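PDB 2BUE: Aac(6')-ib from Escherichia coli, which probably transfers an acetyl group from acetyl-CoA to the 6'-amino group of aminoglycosides such as kanamycin B, thereby conferring antibiotic resistance. Local coordinates for residues 38-43 / 62-67; 50-55 / 118-123; 66-71 / 90-95; 141-146 / 150-155. The protein carries 2 engineered substitutions. One frame throughout, in Å; residues are numbered along the deposited sequence.

Overall arrangement
All four contacts are largely buried. Interaction 1, about 16 Å between its centre and that of the chain, lies farther out than the others and is purely apolar, joining helices 36-43 and 61-68. Interaction 3 shares helix 61-68 with it and leads inward to strand 88-97, where aromatic packing gives way to hydrogen bonds with ribostamycin. Interaction 2 uses the neighbouring strand 114-121 and combines a tryptophan sandwich with polar grips on the drug. Interaction 4 lies across the chain's centre from interactions 1 and 2, an apolar helix-on-sheet contact whose strand runs out just before Asp155. Ribostamycin thus touches interactions 2, 3 and 4, and Asp118 and Asp155 share one of its amines.

Interaction 1 (38-43 / 62-67); sequences MLYEWL and ADVQEQ
Val64 is the one residue of 62-67 that makes the apolar contact with 38-43, and its two methyl groups divide the work. CG1 meets CD2 of Leu39 at 4.0 Å, the two side chains passing at a slant. CG2 reaches further along the helix and touches CD1 of Leu43 at 3.9 Å. This same methyl lies against the backbone of Tyr40, 3.9 Å from its CA. Val64 CG1 stands anti to the backbone N (chi1 174°), which sends the two methyls to different neighbours on the facing helix.

The aromatic part is slight. CG2 of Val64 sits at the edge of the Tyr40 ring, close to the ring plane, while the CB atom of Tyr40 is 4.0 Å from it. The phenol therefore runs past the valine instead of stacking on it.

Helices 36-43 and 61-68 belong to the helical stretch between strands 26-30 and 78-85 of the GNAT fold, on the side where the aminoglycoside binds. Their segments cross at 121° with axes 9.3 Å apart, and no hydrogen bond joins them.

Two polar groups of 38-43 are paired within their own region: Glu41 forms a salt bridge with Arg45, and the carbonyl O of Tyr40 accepts from Asn44. Leu39 and Leu43 also pack on Tyr68, and Leu43 on Trp52. The nearest atoms of the Leu43 side chain and ribostamycin are about 7 Å apart.

Interaction 2 (50-55 / 118-123); sequences EWWGGE and DQLLAN. With RIO (ribostamycin), chain C.
The indole of Trp52 is sandwiched between Leu120 and the antibiotic. On one face lies CD2 of Leu120, 3.8 Å from the centroid of the six-membered ring and only 12° off its normal, a CH-pi contact. Over the opposite face comes C13 of ribostamycin, from the sugar that carries the 6'-aminomethyl group. The carbonyl O of Gln119 stands at the indole edge, 3.5 Å from CZ3. The Asp118 carboxylate is turned nearly perpendicular to the indole, and its CB approaches CH2 of Trp52. Trp52 CG is anti to the backbone N (chi1 -164°), which carries the ring from its loop toward the strand; the indole NE1 is hydrogen-bonded to Tyr68 OH.

Around this sandwich the drug is gripped by polar atoms. OD1 of Asp118 accepts from two of its amines, N3 at 2.8 Å and N2 at 2.8 Å; N3 is the 6'-nitrogen. The other oxygen, OD2, is bound by Gln94 NE2, which fixes the rotation of the carboxylate. From the loop, Gly53 N donates to hydroxyl O8 at 2.8 Å with an N-H...O angle of 145°, and Trp51 O accepts from hydroxyl O7 at 2.9 Å.

Gln119 O and Leu121 N in turn hydrogen-bond coenzyme A, so strand 114-121 serves both ligands. Pairing of the pantetheine arm with the backbone of this strand is characteristic of the GNAT fold; here Asp118 of the same strand also holds the 6'-amine that is probably acetylated.

Interaction 3 (66-71 / 90-95); sequences EQYLPS and IGYAQS. With RIO (ribostamycin), chain C.
Tyr68 and Tyr92 meet in an offset edge-to-face pair, the edge of Tyr68 directed at the face of Tyr92. Their planes are 83° apart and their centroids 5.8 Å. The closest approach is between CD1 of Tyr68 and the hydroxyl OH of Tyr92, 3.6 Å, with the oxygen lying near the plane of the Tyr68 ring. Both side chains bridge a wide gap, since the closest pair of CA atoms, those of Tyr68 and Gln94, is 10.3 Å apart.

Next out is the amide of Gln94. Tyr92 OH donates to its OE1 at 2.8 Å, in the carbonyl plane and on a lone pair, with a C=O...O angle of 134°. Beyond CG the glutamine chain is extended, which brings its amide alongside the drug. NE2 then donates to O3 of ribostamycin, a bridging ether oxygen, at 3.2 Å. The Tyr68 hydroxyl, for its part, accepts from hydroxyl O1 of ribostamycin at 3.1 Å and is hydrogen-bonded to Trp52 NE1.

From helix 36-43, Leu36 packs on Tyr68 and Leu39 on Tyr92. At the start of 90-95, Ile90 and Gly91 both face Ala83 in a classic beta bulge.

With Tyr92 OH on OE1 and Asp118 on NE2, the orientation of the Gln94 amide is set, so that its NH2 meets an ether oxygen that can only accept; the bonds that Tyr68 and Gln94 make to the drug are thus between neutral groups.

Interaction 4 (141-146 / 150-155); sequences ELLFND and TKIQTD. With RIO (ribostamycin), chain C.
The beta-alpha-beta unit formed by strand 114-121, helix 131-144 and strand 151-154 is closed here, where the last turn of the helix packs on the strand that follows it. Ile152 reaches from the strand toward Leu143 and Phe144. Its CD1 lies over one face of the Phe144 ring, 3.9 Å from the centroid and 21° off the normal, a CH-pi contact; the nearest ring atom is CE2, 3.6 Å from that CD1. The same methyl touches Leu143 CB at 3.9 Å. Ile152 was modelled in two conformers, so these details apply to one of them.

Phe144 leaves its helix pointing past the strand, but with CG anti to the carbonyl carbon (chi1 -75°) the ring swings over to it. The ring's CE1 edge then meets the strand backbone, 4.0 Å from Lys151 N and near the ring plane. No hydrogen bond crosses between the segments.

Just beyond the far end of the strand the chemistry changes. Asp155 receives amine N2 of ribostamycin on OD1 at 2.8 Å and, weakly, on OD2 at 3.1 Å. The amine is shared with Asp118, which would be expected to ease the closeness of the two carboxylates.

Strand 151-154 lies between 114-121, parallel to it, and the antiparallel 183-191. Leu143 also rests on Ile117 of the former, whereas Phe144 meets the Phe195 ring of helix 192-197.

Interaction 1 (38-43 / 62-67)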
# COMPACT_ATOMS: atom_id res chain seq x y z
N MET A 38 3.24 0.41 17.84
CA MET A 38 2.20 -0.48 17.31
C MET A 38 2.61 -1.07 15.96
O MET A 38 2.51 -2.29 15.74
CB MET A 38 0.87 0.27 17.19
CG MET A 38 -0.25 -0.57 16.58
SD MET A 38 -1.78 0.39 16.45
CE MET A 38 -1.40 1.59 15.19
N LEU A 39 3.10 -0.23 15.06
CA LEU A 39 3.58 -0.72 13.75
C LEU A 39 4.72 -1.76 13.91
O LEU A 39 4.74 -2.79 13.23
CB LEU A 39 3.99 0.47 12.87
CG LEU A 39 4.48 0.08 11.47
CD1 LEU A 39 3.33 -0.60 10.69
CD2 LEU A 39 5.03 1.34 10.78
N TYR A 40 5.64 -1.49 14.83
CA TYR A 40 6.72 -2.43 15.15
C TYR A 40 6.15 -3.80 15.55
O TYR A 40 6.55 -4.85 15.01
CB TYR A 40 7.62 -1.84 16.24
CG TYR A 40 8.45 -2.87 16.98
CD1 TYR A 40 9.50 -3.55 16.34
CD2 TYR A 40 8.15 -3.19 18.30
CE1 TYR A 40 10.24 -4.52 17.04
CE2 TYR A 40 8.90 -4.13 19.01
CZ TYR A 40 9.94 -4.79 18.38
OH TYR A 40 10.67 -5.73 19.06
N GLU A 41 5.19 -3.80 16.48
CA GLU A 41 4.52 -5.03 16.86
C GLU A 41 3.95 -5.75 15.62
O GLU A 41 4.22 -6.94 15.40
CB GLU A 41 3.45 -4.79 17.92
CG GLU A 41 2.74 -6.08 18.27
CD GLU A 41 1.73 -5.97 19.39
OE1 GLU A 41 1.53 -4.86 19.94
OE2 GLU A 41 1.14 -7.03 19.71
N TRP A 42 3.17 -5.01 14.81
CA TRP A 42 2.58 -5.56 13.58
C TRP A 42 3.60 -6.18 12.63
O TRP A 42 3.39 -7.29 12.11
CB TRP A 42 1.80 -4.47 12.84
CG TRP A 42 0.56 -4.00 13.54
CD1 TRP A 42 0.00 -4.52 14.68
CD2 TRP A 42 -0.28 -2.94 13.11
NE1 TRP A 42 -1.15 -3.82 15.00
CE2 TRP A 42 -1.35 -2.84 14.04
CE3 TRP A 42 -0.24 -2.05 12.02
CZ2 TRP A 42 -2.38 -1.89 13.91
CZ3 TRP A 42 -1.27 -1.10 11.88
CH2 TRP A 42 -2.33 -1.04 12.82
N LEU A 43 4.69 -5.46 12.37
CA LEU A 43 5.69 -5.89 11.39
C LEU A 43 6.44 -7.16 11.80
O LEU A 43 7.16 -7.76 11.01
CB LEU A 43 6.67 -4.75 11.04
CG LEU A 43 6.03 -3.57 10.28
CD1 LEU A 43 7.08 -2.48 10.16
CD2 LEU A 43 5.53 -4.02 8.89
N ALA A 62 13.96 0.07 16.91
CA ALA A 62 14.79 1.18 16.37
C ALA A 62 14.68 1.27 14.84
O ALA A 62 14.57 2.38 14.29
CB ALA A 62 16.26 1.01 16.77
N ASP A 63 14.73 0.12 14.17
CA ASP A 63 14.55 0.08 12.70
C ASP A 63 13.25 0.75 12.31
O ASP A 63 13.21 1.62 11.41
CB ASP A 63 14.51 -1.36 12.19
CG ASP A 63 15.86 -2.05 12.20
OD1 ASP A 63 16.90 -1.35 12.30
OD2 ASP A 63 15.86 -3.30 12.10
N VAL A 64 12.17 0.38 12.99
CA VAL A 64 10.84 0.92 12.62
C VAL A 64 10.79 2.41 12.94
O VAL A 64 10.24 3.21 12.16
CB VAL A 64 9.69 0.14 13.30
CG1 VAL A 64 8.33 0.82 13.01
CG2 VAL A 64 9.65 -1.31 12.83
N GLN A 65 11.34 2.80 14.09
CA GLN A 65 11.41 4.21 14.44
C GLN A 65 12.19 5.05 13.44
O GLN A 65 11.79 6.19 13.15
CB GLN A 65 11.96 4.40 15.86
CG GLN A 65 10.99 3.89 16.92
CD GLN A 65 11.64 3.78 18.29
OE1 GLN A 65 12.86 3.55 18.40
NE2 GLN A 65 10.85 3.94 19.35
N GLU A 66 13.31 4.51 12.95
CA GLU A 66 14.20 5.20 12.01
C GLU A 66 13.67 5.24 10.59
O GLU A 66 13.96 6.18 9.84
CB GLU A 66 15.58 4.54 12.01
CG GLU A 66 16.28 4.72 13.34
CD GLU A 66 17.57 3.91 13.48
OE1 GLU A 66 17.95 3.16 12.54
OE2 GLU A 66 18.22 4.05 14.54
N GLN A 67 12.91 4.21 10.21
CA GLN A 67 12.51 4.01 8.82
C GLN A 67 11.09 4.46 8.52
O GLN A 67 10.79 4.86 7.38
CB GLN A 67 12.68 2.55 8.41
CG GLN A 67 14.16 2.17 8.35
CD GLN A 67 14.41 0.69 8.23
OE1 GLN A 67 13.67 -0.04 7.57
NE2 GLN A 67 15.49 0.23 8.87

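Interaction 2 (50-55 / 118-123)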
# COMPACT_ATOMS: atom_id res chain seq x y z
N GLU A 50 5.90 -12.75 6.47
CA GLU A 50 5.87 -13.57 5.27
C GLU A 50 5.97 -12.76 3.96
O GLU A 50 6.65 -13.17 3.00
CB GLU A 50 4.59 -14.42 5.28
CG GLU A 50 4.41 -15.30 4.06
CD GLU A 50 3.25 -16.28 4.18
OE1 GLU A 50 2.33 -16.08 5.01
OE2 GLU A 50 3.27 -17.28 3.43
N TRP A 51 5.33 -11.59 3.94
CA TRP A 51 5.15 -10.80 2.71
C TRP A 51 5.71 -9.38 2.79
O TRP A 51 5.61 -8.61 1.84
CB TRP A 51 3.65 -10.73 2.37
CG TRP A 51 3.02 -12.07 2.12
CD1 TRP A 51 2.02 -12.67 2.85
CD2 TRP A 51 3.35 -13.00 1.07
NE1 TRP A 51 1.71 -13.90 2.31
CE2 TRP A 51 2.51 -14.13 1.22
CE3 TRP A 51 4.27 -12.97 0.01
CZ2 TRP A 51 2.56 -15.23 0.35
CZ3 TRP A 51 4.33 -14.07 -0.85
CH2 TRP A 51 3.48 -15.18 -0.67
N TRP A 52 6.27 -9.03 3.94
CA TRP A 52 6.67 -7.66 4.19
C TRP A 52 7.97 -7.63 4.92
O TRP A 52 8.09 -8.20 6.01
CB TRP A 52 5.63 -6.94 5.05
CG TRP A 52 5.77 -5.45 5.04
CD1 TRP A 52 6.80 -4.69 5.57
CD2 TRP A 52 4.86 -4.53 4.45
NE1 TRP A 52 6.56 -3.34 5.35
CE2 TRP A 52 5.37 -3.22 4.67
CE3 TRP A 52 3.64 -4.68 3.76
CZ2 TRP A 52 4.71 -2.08 4.23
CZ3 TRP A 52 2.98 -3.52 3.32
CH2 TRP A 52 3.52 -2.25 3.55
N GLY A 53 8.94 -6.95 4.33
CA GLY A 53 10.22 -6.77 4.96
C GLY A 53 11.33 -7.07 3.98
O GLY A 53 12.20 -6.22 3.76
N GLY A 54 11.28 -8.26 3.39
CA GLY A 54 12.35 -8.71 2.49
C GLY A 54 13.64 -8.84 3.28
O GLY A 54 13.67 -9.55 4.30
N GLU A 55 14.69 -8.13 2.85
CA GLU A 55 15.95 -8.01 3.62
C GLU A 55 15.69 -7.44 5.01
O GLU A 55 16.39 -7.78 5.99
CB GLU A 55 16.95 -7.08 2.91
CG GLU A 55 17.71 -7.71 1.75
CD GLU A 55 18.92 -6.88 1.32
OE1 GLU A 55 19.60 -6.27 2.19
OE2 GLU A 55 19.20 -6.84 0.11
N ASP A 118 0.98 0.32 -0.94
CA ASP A 118 1.34 -0.96 -0.26
C ASP A 118 0.50 -0.98 1.00
O ASP A 118 0.18 0.07 1.56
CB ASP A 118 2.81 -0.98 0.12
CG ASP A 118 3.74 -0.76 -1.06
OD1 ASP A 118 3.91 -1.69 -1.87
OD2 ASP A 118 4.28 0.36 -1.15
N GLN A 119 0.11 -2.16 1.46
CA GLN A 119 -0.69 -2.22 2.67
C GLN A 119 -0.69 -3.61 3.31
O GLN A 119 -0.27 -4.60 2.69
CB GLN A 119 -2.15 -1.75 2.42
CG GLN A 119 -3.05 -2.74 1.75
CD GLN A 119 -2.65 -3.04 0.34
OE1 GLN A 119 -2.35 -2.13 -0.44
NE2 GLN A 119 -2.69 -4.33 -0.01
N LEU A 120 -1.08 -3.62 4.57
CA LEU A 120 -1.14 -4.86 5.34
C LEU A 120 -2.28 -4.76 6.36
O LEU A 120 -2.60 -3.67 6.85
CB LEU A 120 0.20 -5.13 6.05
CG LEU A 120 0.63 -4.09 7.10
CD1 LEU A 120 0.11 -4.48 8.50
CD2 LEU A 120 2.15 -3.93 7.12
N LEU A 121 -2.88 -5.91 6.66
CA LEU A 121 -3.84 -6.03 7.74
C LEU A 121 -3.14 -6.57 8.99
O LEU A 121 -2.43 -7.58 8.95
CB LEU A 121 -4.98 -7.00 7.34
CG LEU A 121 -5.95 -6.50 6.26
CD1 LEU A 121 -7.02 -7.59 5.99
CD2 LEU A 121 -6.57 -5.16 6.70
N ALA A 122 -3.38 -5.90 10.11
CA ALA A 122 -2.69 -6.17 11.37
C ALA A 122 -2.97 -7.55 11.98
O ALA A 122 -2.08 -8.14 12.60
CB ALA A 122 -3.05 -5.08 12.38
N ASN A 123 -4.20 -8.05 11.81
CA ASN A 123 -4.70 -9.19 12.60
C ASN A 123 -4.92 -10.45 11.75
O ASN A 123 -5.72 -10.44 10.81
CB ASN A 123 -6.00 -8.80 13.31
CG ASN A 123 -5.80 -7.67 14.32
OD1 ASN A 123 -4.89 -7.72 15.15
ND2 ASN A 123 -6.62 -6.65 14.23
O1 RIO C . 7.89 0.01 3.59
C1 RIO C . 8.39 1.34 3.78
C2 RIO C . 9.81 1.41 3.21
O2 RIO C . 9.99 0.50 2.11
C3 RIO C . 9.71 1.18 0.87
O3 RIO C . 8.45 0.75 0.33
C4 RIO C . 8.54 0.26 -1.07
C5 RIO C . 8.42 1.42 -2.10
O4 RIO C . 9.48 2.34 -1.95
C6 RIO C . 8.35 0.95 -3.56
N1 RIO C . 8.05 2.12 -4.43
C7 RIO C . 7.22 -0.11 -3.73
C8 RIO C . 7.45 -1.29 -2.77
N2 RIO C . 6.40 -2.32 -3.02
C9 RIO C . 7.43 -0.81 -1.28
O5 RIO C . 7.80 -1.98 -0.50
C10 RIO C . 7.05 -2.12 0.71
O6 RIO C . 5.84 -2.79 0.48
C11 RIO C . 5.94 -4.22 0.13
C12 RIO C . 4.50 -4.76 0.10
N3 RIO C . 3.82 -4.35 -1.15
C13 RIO C . 6.80 -5.00 1.17
O7 RIO C . 7.00 -6.34 0.67
C14 RIO C . 8.16 -4.29 1.37
O8 RIO C . 9.02 -4.99 2.32
C15 RIO C . 7.96 -2.82 1.77
N4 RIO C . 9.22 -2.09 1.91
C16 RIO C . 9.76 2.70 1.21
O9 RIO C . 10.82 3.25 0.44
C17 RIO C . 10.23 2.76 2.67
O10 RIO C . 11.69 2.80 2.66

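Interaction 3 (66-71 / 90-95)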
# COMPACT_ATOMS: atom_id res chain seq x y z
N GLU A 66 13.31 4.51 12.95
CA GLU A 66 14.20 5.20 12.01
C GLU A 66 13.67 5.24 10.59
O GLU A 66 13.96 6.18 9.84
CB GLU A 66 15.58 4.54 12.01
CG GLU A 66 16.28 4.72 13.34
CD GLU A 66 17.57 3.91 13.48
OE1 GLU A 66 17.95 3.16 12.54
OE2 GLU A 66 18.22 4.05 14.54
N GLN A 67 12.91 4.21 10.21
CA GLN A 67 12.51 4.01 8.82
C GLN A 67 11.09 4.46 8.52
O GLN A 67 10.79 4.86 7.38
CB GLN A 67 12.68 2.55 8.41
CG GLN A 67 14.16 2.17 8.35
CD GLN A 67 14.41 0.69 8.23
OE1 GLN A 67 13.67 -0.04 7.57
NE2 GLN A 67 15.49 0.23 8.87
N TYR A 68 10.22 4.39 9.53
CA TYR A 68 8.79 4.66 9.31
C TYR A 68 8.29 5.96 9.95
O TYR A 68 7.10 6.30 9.83
CB TYR A 68 7.90 3.49 9.76
CG TYR A 68 8.01 2.26 8.88
CD1 TYR A 68 7.09 2.05 7.84
CD2 TYR A 68 9.02 1.32 9.08
CE1 TYR A 68 7.16 0.93 7.05
CE2 TYR A 68 9.13 0.18 8.27
CZ TYR A 68 8.19 -0.00 7.25
OH TYR A 68 8.28 -1.12 6.45
N LEU A 69 9.19 6.71 10.61
CA LEU A 69 8.80 8.02 11.12
C LEU A 69 8.25 8.80 9.93
O LEU A 69 8.91 8.82 8.90
CB LEU A 69 10.01 8.74 11.71
CG LEU A 69 9.73 10.09 12.40
CD1 LEU A 69 8.85 9.92 13.64
CD2 LEU A 69 11.08 10.76 12.71
N PRO A 70 7.03 9.37 10.06
CA PRO A 70 6.43 10.03 8.89
C PRO A 70 7.36 11.04 8.19
O PRO A 70 7.42 11.09 6.97
CB PRO A 70 5.13 10.65 9.44
CG PRO A 70 4.72 9.67 10.52
CD PRO A 70 6.08 9.34 11.19
N SER A 71 8.13 11.82 8.95
CA SER A 71 9.07 12.77 8.33
C SER A 71 10.21 12.11 7.53
O SER A 71 10.71 12.69 6.56
CB SER A 71 9.66 13.71 9.40
OG SER A 71 10.37 12.94 10.36
N ILE A 90 -6.63 -1.31 12.32
CA ILE A 90 -6.61 -2.67 11.78
C ILE A 90 -5.56 -2.93 10.69
O ILE A 90 -5.42 -4.05 10.19
CB ILE A 90 -8.02 -3.11 11.28
CG1 ILE A 90 -8.51 -2.19 10.15
CG2 ILE A 90 -8.99 -3.14 12.45
CD1 ILE A 90 -9.27 -2.87 9.02
N GLY A 91 -4.80 -1.91 10.32
CA GLY A 91 -3.76 -2.15 9.33
C GLY A 91 -2.94 -0.91 9.05
O GLY A 91 -3.22 0.18 9.59
N TYR A 92 -1.95 -1.11 8.20
CA TYR A 92 -1.04 -0.05 7.80
C TYR A 92 -1.11 0.06 6.28
O TYR A 92 -1.18 -0.96 5.60
CB TYR A 92 0.41 -0.39 8.22
CG TYR A 92 1.44 0.51 7.58
CD1 TYR A 92 1.79 1.73 8.17
CD2 TYR A 92 2.08 0.14 6.38
CE1 TYR A 92 2.75 2.57 7.57
CE2 TYR A 92 3.05 0.98 5.76
CZ TYR A 92 3.36 2.20 6.38
OH TYR A 92 4.30 3.04 5.83
N ALA A 93 -1.06 1.28 5.76
CA ALA A 93 -0.94 1.45 4.31
C ALA A 93 -0.01 2.61 4.03
O ALA A 93 0.30 3.43 4.92
CB ALA A 93 -2.33 1.67 3.67
N GLN A 94 0.47 2.67 2.80
CA GLN A 94 1.28 3.82 2.38
C GLN A 94 1.01 4.09 0.92
O GLN A 94 0.68 3.15 0.16
CB GLN A 94 2.77 3.57 2.63
CG GLN A 94 3.31 2.31 1.94
CD GLN A 94 4.78 2.07 2.20
OE1 GLN A 94 5.30 2.34 3.30
NE2 GLN A 94 5.47 1.53 1.20
N SER A 95 1.09 5.37 0.55
CA SER A 95 1.07 5.75 -0.85
C SER A 95 2.39 6.46 -1.18
O SER A 95 3.02 7.06 -0.29
CB SER A 95 -0.11 6.66 -1.18
OG SER A 95 -0.07 7.86 -0.43
O1 RIO C . 7.89 0.01 3.59
C1 RIO C . 8.39 1.34 3.78
C2 RIO C . 9.81 1.41 3.21
O2 RIO C . 9.99 0.50 2.11
C3 RIO C . 9.71 1.18 0.87
O3 RIO C . 8.45 0.75 0.33
C4 RIO C . 8.54 0.26 -1.07
C5 RIO C . 8.42 1.42 -2.10
O4 RIO C . 9.48 2.34 -1.95
C6 RIO C . 8.35 0.95 -3.56
N1 RIO C . 8.05 2.12 -4.43
C7 RIO C . 7.22 -0.11 -3.73
C8 RIO C . 7.45 -1.29 -2.77
N2 RIO C . 6.40 -2.32 -3.02
C9 RIO C . 7.43 -0.81 -1.28
O5 RIO C . 7.80 -1.98 -0.50
C10 RIO C . 7.05 -2.12 0.71
O6 RIO C . 5.84 -2.79 0.48
C11 RIO C . 5.94 -4.22 0.13
C12 RIO C . 4.50 -4.76 0.10
N3 RIO C . 3.82 -4.35 -1.15
C13 RIO C . 6.80 -5.00 1.17
O7 RIO C . 7.00 -6.34 0.67
C14 RIO C . 8.16 -4.29 1.37
O8 RIO C . 9.02 -4.99 2.32
C15 RIO C . 7.96 -2.82 1.77
N4 RIO C . 9.22 -2.09 1.91
C16 RIO C . 9.76 2.70 1.21
O9 RIO C . 10.82 3.25 0.44
C17 RIO C . 10.23 2.76 2.67
O10 RIO C . 11.69 2.80 2.66

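Interaction 4 (141-146 / 150-155)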
# COMPACT_ATOMS: atom_id res chain seq x y z
N GLU A 141 -9.78 5.57 -3.57
CA GLU A 141 -10.68 6.74 -3.55
C GLU A 141 -9.96 7.99 -3.01
O GLU A 141 -10.03 9.08 -3.63
CB GLU A 141 -11.95 6.44 -2.77
CG GLU A 141 -12.96 7.60 -2.82
CD GLU A 141 -14.31 7.22 -2.28
OE1 GLU A 141 -14.83 6.14 -2.64
OE2 GLU A 141 -14.85 7.99 -1.48
N LEU A 142 -9.24 7.84 -1.89
CA LEU A 142 -8.49 8.93 -1.30
C LEU A 142 -7.53 9.54 -2.34
O LEU A 142 -7.52 10.77 -2.56
CB LEU A 142 -7.72 8.41 -0.07
CG LEU A 142 -6.92 9.38 0.79
CD1 LEU A 142 -6.67 8.73 2.15
CD2 LEU A 142 -5.60 9.72 0.13
N LEU A 143 -6.73 8.68 -2.97
CA LEU A 143 -5.76 9.14 -3.93
C LEU A 143 -6.39 9.87 -5.13
O LEU A 143 -5.87 10.91 -5.54
CB LEU A 143 -4.84 7.98 -4.37
CG LEU A 143 -3.92 7.47 -3.26
CD1 LEU A 143 -3.24 6.13 -3.67
CD2 LEU A 143 -2.85 8.50 -2.88
N PHE A 144 -7.48 9.34 -5.68
CA PHE A 144 -8.12 10.03 -6.81
C PHE A 144 -8.81 11.35 -6.38
O PHE A 144 -9.15 12.17 -7.21
CB PHE A 144 -9.07 9.10 -7.56
CG PHE A 144 -8.36 8.09 -8.43
CD1 PHE A 144 -7.33 8.50 -9.30
CD2 PHE A 144 -8.76 6.74 -8.45
CE1 PHE A 144 -6.68 7.57 -10.15
CE2 PHE A 144 -8.11 5.80 -9.28
CZ PHE A 144 -7.09 6.21 -10.12
N ASN A 145 -8.99 11.53 -5.08
CA ASN A 145 -9.50 12.84 -4.61
C ASN A 145 -8.42 13.92 -4.60
O ASN A 145 -8.67 15.11 -4.31
CB ASN A 145 -10.16 12.69 -3.23
CG ASN A 145 -11.59 12.20 -3.34
OD1 ASN A 145 -12.24 12.42 -4.38
ND2 ASN A 145 -12.10 11.54 -2.28
N ASP A 146 -7.20 13.52 -4.95
CA ASP A 146 -6.20 14.48 -5.36
C ASP A 146 -6.27 14.60 -6.88
O ASP A 146 -5.89 13.64 -7.59
CB ASP A 146 -4.80 14.02 -4.92
CG ASP A 146 -3.69 14.98 -5.36
OD1 ASP A 146 -3.97 15.95 -6.09
OD2 ASP A 146 -2.53 14.75 -4.98
N THR A 150 -3.13 10.55 -11.55
CA THR A 150 -3.59 10.07 -12.87
C THR A 150 -3.86 8.57 -12.91
O THR A 150 -4.71 8.09 -13.68
CB THR A 150 -2.52 10.36 -13.92
OG1 THR A 150 -1.25 9.86 -13.47
CG2 THR A 150 -2.42 11.89 -14.16
N LYS A 151 -3.14 7.84 -12.07
CA LYS A 151 -3.15 6.38 -12.13
C LYS A 151 -2.57 5.86 -10.83
O LYS A 151 -1.66 6.49 -10.28
CB LYS A 151 -2.24 5.93 -13.29
CG LYS A 151 -2.18 4.41 -13.47
CD LYS A 151 -1.49 4.07 -14.79
CE LYS A 151 0.02 4.28 -14.71
NZ LYS A 151 0.70 4.13 -16.07
N ILE A 152 -3.13 4.76 -10.32
CA ILE A 152 -2.53 4.13 -9.14
C ILE A 152 -1.91 2.82 -9.58
O ILE A 152 -2.45 2.15 -10.45
CB ILE A 152 -3.54 3.94 -8.01
CG1 ILE A 152 -4.26 5.27 -7.72
CG2 ILE A 152 -2.86 3.41 -6.74
CD1 ILE A 152 -5.50 5.12 -6.87
N GLN A 153 -0.75 2.52 -9.00
CA GLN A 153 -0.06 1.25 -9.29
C GLN A 153 0.15 0.47 -8.02
O GLN A 153 0.14 1.03 -6.89
CB GLN A 153 1.30 1.49 -9.97
CG GLN A 153 2.31 2.16 -9.01
CD GLN A 153 3.67 2.39 -9.64
OE1 GLN A 153 3.79 2.77 -10.82
NE2 GLN A 153 4.71 2.20 -8.85
N THR A 154 0.35 -0.84 -8.17
CA THR A 154 0.86 -1.64 -7.05
C THR A 154 1.71 -2.77 -7.64
O THR A 154 1.62 -3.02 -8.84
CB THR A 154 -0.25 -2.16 -6.13
OG1 THR A 154 0.33 -2.66 -4.90
CG2 THR A 154 -1.09 -3.21 -6.83
N ASP A 155 2.51 -3.42 -6.80
CA ASP A 155 3.56 -4.31 -7.29
C ASP A 155 3.75 -5.55 -6.38
O ASP A 155 4.86 -5.78 -5.89
CB ASP A 155 4.88 -3.54 -7.47
CG ASP A 155 5.50 -3.08 -6.14
OD1 ASP A 155 4.74 -2.88 -5.16
OD2 ASP A 155 6.75 -2.98 -6.08
O1 RIO C . 7.89 0.01 3.59
C1 RIO C . 8.39 1.34 3.78
C2 RIO C . 9.81 1.41 3.21
O2 RIO C . 9.99 0.50 2.11
C3 RIO C . 9.71 1.18 0.87
O3 RIO C . 8.45 0.75 0.33
C4 RIO C . 8.54 0.26 -1.07
C5 RIO C . 8.42 1.42 -2.10
O4 RIO C . 9.48 2.34 -1.95
C6 RIO C . 8.35 0.95 -3.56
N1 RIO C . 8.05 2.12 -4.43
C7 RIO C . 7.22 -0.11 -3.73
C8 RIO C . 7.45 -1.29 -2.77
N2 RIO C . 6.40 -2.32 -3.02
C9 RIO C . 7.43 -0.81 -1.28
O5 RIO C . 7.80 -1.98 -0.50
C10 RIO C . 7.05 -2.12 0.71
O6 RIO C . 5.84 -2.79 0.48
C11 RIO C . 5.94 -4.22 0.13
C12 RIO C . 4.50 -4.76 0.10
N3 RIO C . 3.82 -4.35 -1.15
C13 RIO C . 6.80 -5.00 1.17
O7 RIO C . 7.00 -6.34 0.67
C14 RIO C . 8.16 -4.29 1.37
O8 RIO C . 9.02 -4.99 2.32
C15 RIO C . 7.96 -2.82 1.77
N4 RIO C . 9.22 -2.09 1.91
C16 RIO C . 9.76 2.70 1.21
O9 RIO C . 10.82 3.25 0.44
C17 RIO C . 10.23 2.76 2.67
O10 RIO C . 11.69 2.80 2.66